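Local coordinates for protein putative enzyme related to aldose 1-epimerase (Salmonella typhimurium, PDB 2HTA) that probably interconverts the alpha and beta anomers of glucose 6-phosphate and related hexose 6-phosphates, as a monomeric mutarotase of the aldose 1-epimerase family, at residues A[59-64]-A[91-96]. Sequence-based numbering, arbitrary orientation.
Sequences GAHLLS and GVPICW
H61 lays its imidazole against the backbone of V92 and P93, and this ring makes much of the contact between 59-64 and 91-96. Its CG is anti to the backbone N (chi1 -162°), which carries the ring across to 91-96. V92 C sits over one face, offset toward the rim, while H61 CE1 reaches P93 CA at 3.4 Å and P93 CG at 3.5 Å. NE2 is hydrogen-bonded to the carbonyl of G90, just before the second segment, and that bond helps set the rotation of the imidazole.

One direct backbone hydrogen bond joins the segments, V92 N to L62 O at 2.9 Å, bent at the hydrogen (138°). G91, with no side chain and a positive phi, packs its CA directly against the same L62 O, a CA-H contact of 3.1 Å.

Toward G59 and I94 the two segments draw apart (their CA atoms 6.6 Å apart, against 4.1 Å for the CA atoms of L63 and G91), and two waters bridge their backbones. One water donates to G59 O and accepts from I94 N; the other donates to A60 O and to V92 O (2.7 Å) while accepting from L62 N.

The remaining side-chain contacts are lighter. I94 CD1 packs against the carbonyl oxygens of G59 (3.5 Å) and A60, with A60 CB a little farther off, and the side chains of L62 and V92 run side by side, their branches touching at CD2 and CG2.

P93 also touches H179, inferred to be catalytic, and lies close to R114, which by similarity probably binds the substrate. The contact thus joins the edge strand 61-67 of one antiparallel sheet to the segment lining the presumed active site of this galactose mutarotase-like beta-sandwich.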
ATOM      1  N   GLY A  59       4.192 -10.000   3.942  1.00 19.46           N
ATOM      2  CA  GLY A  59       3.233  -9.163   3.252  1.00 18.59           C
ATOM      3  C   GLY A  59       3.606  -8.683   1.851  1.00 19.25           C
ATOM      4  O   GLY A  59       2.888  -7.825   1.300  1.00 19.81           O
ATOM      5  N   ALA A  60       4.689  -9.210   1.265  1.00 17.50           N
ATOM      6  CA  ALA A  60       5.270  -8.625   0.027  1.00 17.76           C
ATOM      7  C   ALA A  60       5.059  -7.122   0.074  1.00 17.89           C
ATOM      8  O   ALA A  60       4.435  -6.532  -0.831  1.00 17.66           O
ATOM      9  CB  ALA A  60       4.591  -9.200  -1.220  1.00 18.51           C
ATOM     10  N   HIS A  61       5.515  -6.517   1.164  1.00 16.57           N
ATOM     11  CA  HIS A  61       5.088  -5.183   1.555  1.00 17.25           C
ATOM     12  C   HIS A  61       6.085  -4.162   1.042  1.00 18.67           C
ATOM     13  O   HIS A  61       7.222  -4.072   1.517  1.00 17.70           O
ATOM     14  CB  HIS A  61       5.030  -5.105   3.090  1.00 16.88           C
ATOM     15  CG  HIS A  61       4.224  -3.951   3.622  1.00 18.68           C
ATOM     16  ND1 HIS A  61       3.150  -4.125   4.486  1.00 22.07           N
ATOM     17  CD2 HIS A  61       4.385  -2.606   3.493  1.00 19.01           C
ATOM     18  CE1 HIS A  61       2.657  -2.936   4.807  1.00 18.87           C
ATOM     19  NE2 HIS A  61       3.389  -2.000   4.210  1.00 17.51           N
ATOM     20  N   LEU A  62       5.654  -3.389   0.053  1.00 18.03           N
ATOM     21  CA  LEU A  62       6.478  -2.297  -0.431  1.00 18.03           C
ATOM     22  C   LEU A  62       6.555  -1.235   0.672  1.00 18.19           C
ATOM     23  O   LEU A  62       5.582  -0.643   1.027  1.00 19.48           O
ATOM     24  CB  LEU A  62       5.857  -1.740  -1.729  1.00 18.29           C
ATOM     25  CG  LEU A  62       6.577  -0.536  -2.374  1.00 19.85           C
ATOM     26  CD1 LEU A  62       8.035  -0.805  -2.797  1.00 16.21           C
ATOM     27  CD2 LEU A  62       5.713  -0.076  -3.600  1.00 18.98           C
ATOM     28  N   LEU A  63       7.746  -1.002   1.189  1.00 17.64           N
ATOM     29  CA  LEU A  63       7.983  -0.081   2.308  1.00 18.51           C
ATOM     30  C   LEU A  63       8.312   1.331   1.840  1.00 17.41           C
ATOM     31  O   LEU A  63       7.939   2.311   2.505  1.00 18.55           O
ATOM     32  CB  LEU A  63       9.223  -0.568   3.076  1.00 17.32           C
ATOM     33  CG  LEU A  63       9.165  -2.013   3.580  1.00 22.03           C
ATOM     34  CD1 LEU A  63      10.436  -2.493   4.236  1.00 17.84           C
ATOM     35  CD2 LEU A  63       7.975  -2.108   4.570  1.00 21.80           C
ATOM     36  N   SER A  64       8.989   1.444   0.701  1.00 17.32           N
ATOM     37  CA  SER A  64       9.481   2.791   0.280  1.00 17.55           C
ATOM     38  C   SER A  64       9.750   2.759  -1.225  1.00 17.84           C
ATOM     39  O   SER A  64      10.033   1.698  -1.767  1.00 18.66           O
ATOM     40  CB  SER A  64      10.773   3.203   1.044  1.00 17.32           C
ATOM     41  OG  SER A  64      11.893   2.427   0.662  1.00 19.70           O
ATOM     42  N   GLY A  91       3.977   2.345   3.813  1.00 17.79           N
ATOM     43  CA  GLY A  91       4.218   1.623   2.595  1.00 17.85           C
ATOM     44  C   GLY A  91       2.917   1.288   1.902  1.00 17.67           C
ATOM     45  O   GLY A  91       1.987   2.106   1.889  1.00 17.00           O
ATOM     46  N   VAL A  92       2.830   0.073   1.349  1.00 17.19           N
ATOM     47  CA  VAL A  92       1.632  -0.345   0.586  1.00 17.60           C
ATOM     48  C   VAL A  92       1.163  -1.721   1.146  1.00 18.23           C
ATOM     49  O   VAL A  92       1.484  -2.775   0.612  1.00 18.95           O
ATOM     50  CB  VAL A  92       1.921  -0.428  -0.954  1.00 17.98           C
ATOM     51  CG1 VAL A  92       0.644  -0.876  -1.710  1.00 17.62           C
ATOM     52  CG2 VAL A  92       2.381   0.968  -1.499  1.00 19.13           C
ATOM     53  N   PRO A  93       0.441  -1.706   2.275  1.00 18.45           N
ATOM     54  CA  PRO A  93      -0.119  -2.974   2.781  1.00 17.63           C
ATOM     55  C   PRO A  93      -1.013  -3.599   1.731  1.00 16.56           C
ATOM     56  O   PRO A  93      -1.858  -2.917   1.155  1.00 16.98           O
ATOM     57  CB  PRO A  93      -0.976  -2.522   3.994  1.00 18.75           C
ATOM     58  CG  PRO A  93      -0.380  -1.166   4.413  1.00 19.01           C
ATOM     59  CD  PRO A  93       0.190  -0.551   3.159  1.00 17.53           C
ATOM     60  N   ILE A  94      -0.836  -4.901   1.476  1.00 17.10           N
ATOM     61  CA  ILE A  94      -1.743  -5.686   0.589  1.00 15.87           C
ATOM     62  C   ILE A  94      -2.835  -6.254   1.506  1.00 17.57           C
ATOM     63  O   ILE A  94      -2.526  -7.042   2.414  1.00 17.72           O
ATOM     64  CB  ILE A  94      -1.002  -6.861  -0.107  1.00 16.24           C
ATOM     65  CG1 ILE A  94      -0.014  -6.252  -1.176  1.00 14.76           C
ATOM     66  CG2 ILE A  94      -1.988  -7.885  -0.820  1.00 14.70           C
ATOM     67  CD1 ILE A  94       0.989  -7.313  -1.619  1.00 14.98           C
ATOM     68  N   CYS A  95      -4.067  -5.836   1.252  1.00 16.51           N
ATOM     69  CA  CYS A  95      -5.188  -6.219   2.106  1.00 17.56           C
ATOM     70  C   CYS A  95      -5.967  -7.280   1.370  1.00 17.40           C
ATOM     71  O   CYS A  95      -6.661  -6.999   0.403  1.00 18.58           O
ATOM     72  CB  CYS A  95      -6.088  -5.043   2.360  1.00 16.78           C
ATOM     73  SG  CYS A  95      -5.200  -3.531   3.010  1.00 20.93           S
ATOM     74  N   TRP A  96      -5.857  -8.498   1.847  1.00 18.94           N
ATOM     75  CA  TRP A  96      -6.464  -9.651   1.170  1.00 17.82           C
ATOM     76  C   TRP A  96      -6.588 -10.820   2.160  1.00 18.21           C
ATOM     77  O   TRP A  96      -5.663 -11.073   2.898  1.00 19.21           O
ATOM     78  CB  TRP A  96      -5.556 -10.043   0.002  1.00 17.79           C
ATOM     79  CG  TRP A  96      -6.185 -11.051  -0.945  1.00 18.89           C
ATOM     80  CD1 TRP A  96      -6.843 -10.788  -2.099  1.00 20.33           C
ATOM     81  CD2 TRP A  96      -6.145 -12.492  -0.816  1.00 19.44           C
ATOM     82  NE1 TRP A  96      -7.279 -11.973  -2.676  1.00 18.97           N
ATOM     83  CE2 TRP A  96      -6.854 -13.026  -1.906  1.00 19.32           C
ATOM     84  CE3 TRP A  96      -5.595 -13.368   0.137  1.00 19.33           C
ATOM     85  CZ2 TRP A  96      -7.041 -14.420  -2.082  1.00 21.64           C
ATOM     86  CZ3 TRP A  96      -5.760 -14.758  -0.033  1.00 19.19           C
ATOM     87  CH2 TRP A  96      -6.484 -15.259  -1.138  1.00 22.86           C
TER
HETATM   88  O   HOH W   1       1.379  -6.197   2.877  1.00 17.20           O
HETATM   89  O   HOH W   2       3.134  -3.965  -1.186  1.00 16.52           O